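Local coordinates for activator of Hsp90 ATPase homologue 1/2-like C-terminal domain-containing protein (Rhodobacter sphaeroides, PDB 3PU2), which is of unknown function but belongs to the AHA1 family of the SRPBCC superfamily and is a putative activator of the Hsp90 ATPase, at residues 47-52 with 64-69. Sequence-based numbering, arbitrary orientation.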
loop_
_atom_site.group_PDB
_atom_site.type_symbol
_atom_site.label_atom_id
_atom_site.label_comp_id
_atom_site.label_asym_id
_atom_site.label_seq_id
_atom_site.Cartn_x
_atom_site.Cartn_y
_atom_site.Cartn_z
ATOM N N TRP A 47 -15.248 4.895 1.446
ATOM C CA TRP A 47 -15.000 3.460 1.454
ATOM C C TRP A 47 -14.056 3.105 2.601
ATOM O O TRP A 47 -12.880 2.810 2.379
ATOM C CB TRP A 47 -14.372 2.998 0.130
ATOM C CG TRP A 47 -15.273 3.125 -1.066
ATOM C CD1 TRP A 47 -15.639 4.276 -1.700
ATOM C CD2 TRP A 47 -15.980 2.066 -1.718
ATOM N NE1 TRP A 47 -16.537 4.004 -2.704
ATOM C CE2 TRP A 47 -16.766 2.654 -2.740
ATOM C CE3 TRP A 47 -16.029 0.677 -1.540
ATOM C CZ2 TRP A 47 -17.600 1.898 -3.582
ATOM C CZ3 TRP A 47 -16.857 -0.074 -2.374
ATOM C CH2 TRP A 47 -17.631 0.543 -3.387
ATOM N N PRO A 48 -14.557 3.154 3.845
ATOM C CA PRO A 48 -13.762 2.826 5.023
ATOM C C PRO A 48 -13.333 1.360 4.985
ATOM O O PRO A 48 -13.954 0.545 4.300
ATOM C CB PRO A 48 -14.723 3.117 6.168
ATOM C CG PRO A 48 -16.042 2.823 5.562
ATOM C CD PRO A 48 -15.927 3.506 4.241
HETATM N N MSE A 49 -12.263 1.022 5.703
HETATM C CA MSE A 49 -11.797 -0.360 5.722
HETATM C C MSE A 49 -12.571 -1.091 6.804
HETATM O O MSE A 49 -12.493 -0.732 7.972
HETATM C CB MSE A 49 -10.299 -0.424 5.999
HETATM C CG MSE A 49 -9.683 -1.776 5.668
HETATM SE SE MSE A 49 -7.784 -1.824 5.943
HETATM C CE MSE A 49 -7.271 -1.145 4.218
ATOM N N THR A 50 -13.329 -2.108 6.405
ATOM C CA THR A 50 -14.142 -2.852 7.350
ATOM C C THR A 50 -13.539 -4.174 7.804
ATOM O O THR A 50 -13.918 -4.686 8.855
ATOM C CB THR A 50 -15.568 -3.084 6.803
ATOM O OG1 THR A 50 -15.504 -3.471 5.433
ATOM C CG2 THR A 50 -16.389 -1.813 6.908
ATOM N N GLU A 51 -12.615 -4.733 7.027
ATOM C CA GLU A 51 -11.946 -5.981 7.426
ATOM C C GLU A 51 -10.465 -5.873 7.117
ATOM O O GLU A 51 -10.071 -5.480 6.016
ATOM C CB GLU A 51 -12.502 -7.209 6.707
ATOM C CG GLU A 51 -12.136 -8.517 7.428
ATOM C CD GLU A 51 -12.411 -9.769 6.599
ATOM O OE1 GLU A 51 -13.448 -9.812 5.892
ATOM O OE2 GLU A 51 -11.590 -10.716 6.667
ATOM N N CYS A 52 -9.635 -6.222 8.087
ATOM C CA CYS A 52 -8.218 -6.115 7.852
ATOM C C CYS A 52 -7.364 -7.154 8.552
ATOM O O CYS A 52 -7.107 -7.083 9.753
ATOM C CB CYS A 52 -7.725 -4.718 8.230
ATOM S SG CYS A 52 -6.037 -4.415 7.654
ATOM N N GLN A 64 -8.152 -7.769 2.870
ATOM C CA GLN A 64 -8.687 -6.419 3.088
ATOM C C GLN A 64 -10.033 -6.214 2.407
ATOM O O GLN A 64 -10.240 -6.651 1.269
ATOM C CB GLN A 64 -7.688 -5.371 2.582
ATOM C CG GLN A 64 -6.317 -5.522 3.233
ATOM C CD GLN A 64 -5.278 -4.512 2.754
ATOM O OE1 GLN A 64 -4.942 -4.457 1.573
ATOM N NE2 GLN A 64 -4.754 -3.725 3.682
ATOM N N VAL A 65 -10.950 -5.559 3.115
ATOM C CA VAL A 65 -12.273 -5.283 2.565
ATOM C C VAL A 65 -12.758 -3.884 2.882
ATOM O O VAL A 65 -12.781 -3.453 4.026
ATOM C CB VAL A 65 -13.368 -6.280 3.086
ATOM C CG1 VAL A 65 -14.741 -5.968 2.426
ATOM C CG2 VAL A 65 -12.949 -7.743 2.781
ATOM N N TRP A 66 -13.164 -3.179 1.843
ATOM C CA TRP A 66 -13.690 -1.839 2.005
ATOM C C TRP A 66 -15.180 -1.899 1.667
ATOM O O TRP A 66 -15.606 -2.596 0.729
ATOM C CB TRP A 66 -12.962 -0.883 1.061
ATOM C CG TRP A 66 -11.513 -0.747 1.371
ATOM C CD1 TRP A 66 -10.930 0.154 2.226
ATOM C CD2 TRP A 66 -10.446 -1.512 0.812
ATOM N NE1 TRP A 66 -9.564 -0.002 2.223
ATOM C CE2 TRP A 66 -9.241 -1.018 1.363
ATOM C CE3 TRP A 66 -10.386 -2.568 -0.109
ATOM C CZ2 TRP A 66 -7.996 -1.543 1.022
ATOM C CZ3 TRP A 66 -9.157 -3.082 -0.444
ATOM C CH2 TRP A 66 -7.974 -2.569 0.119
ATOM N N THR A 67 -15.967 -1.183 2.453
ATOM C CA THR A 67 -17.392 -1.118 2.234
ATOM C C THR A 67 -17.752 0.315 1.893
ATOM O O THR A 67 -17.466 1.249 2.653
ATOM C CB THR A 67 -18.175 -1.492 3.468
ATOM O OG1 THR A 67 -17.644 -2.704 4.018
ATOM C CG2 THR A 67 -19.649 -1.664 3.090
ATOM N N GLY A 68 -18.393 0.478 0.748
ATOM C CA GLY A 68 -18.793 1.806 0.321
ATOM C C GLY A 68 -20.215 2.154 0.713
ATOM O O GLY A 68 -20.853 1.415 1.476
ATOM N N PRO A 69 -20.737 3.290 0.224
ATOM C CA PRO A 69 -22.104 3.633 0.589
ATOM C C PRO A 69 -22.970 2.610 -0.134
ATOM O O PRO A 69 -22.543 2.029 -1.144
ATOM C CB PRO A 69 -22.269 5.046 0.028
ATOM C CG PRO A 69 -20.875 5.546 -0.113
ATOM C CD PRO A 69 -20.153 4.341 -0.616
#
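W47 lays one face of its indole over the backbone of G68: G68 CA stands 3.5 Å from the centroid of the six-membered ring and 15° off its normal, a CH-pi contact near the centre of that ring. P69 CD reaches the same face farther toward the rim, while W66 O lies at the indole's edge. An alanine at W47 would probably leave G68 without its aromatic cover and cost R74 its cation-pi partner.

Where the strand begins, two residues on, the selenomethionine M49 lies side by side with W66. Its chain is bent at chi3 (-86°), which carries M49 CE to 3.2 Å from W66 NE1, obliquely to the ring; M49 SE is also oblique, 5.2 Å from the centroid of the W66 five-membered ring, a Met-aromatic contact. W66 NE1 itself is hydrogen-bonded to L42 O, a second-shell bond that would help hold the indole in this orientation.

On the hydroxyl side, T50 OG1 and T67 OG1 are hydrogen-bonded at 2.7 Å, their side chains crossing at about a right angle.

The backbone forms a classic beta bulge: T50 and E51 both face V65. V65 O accepts from both T50 N (2.8 Å) and E51 N (3.3 Å), the latter on a lone pair in the carbonyl plane. V65 N returns a bond to E51 O, and T67 N bonds to P48 O at 3.2 Å.

The segments thus pair strand 49-54, outermost in this chain's antiparallel sheet, with strand 61-67, whose Q64 and W66 bond onward to strand 73-84. Backbone bonds set the register of this hairpin, whereas its tryptophans combine apolar and CH-pi packing with outside polar contacts, L42 O for W66 and R74 for W47.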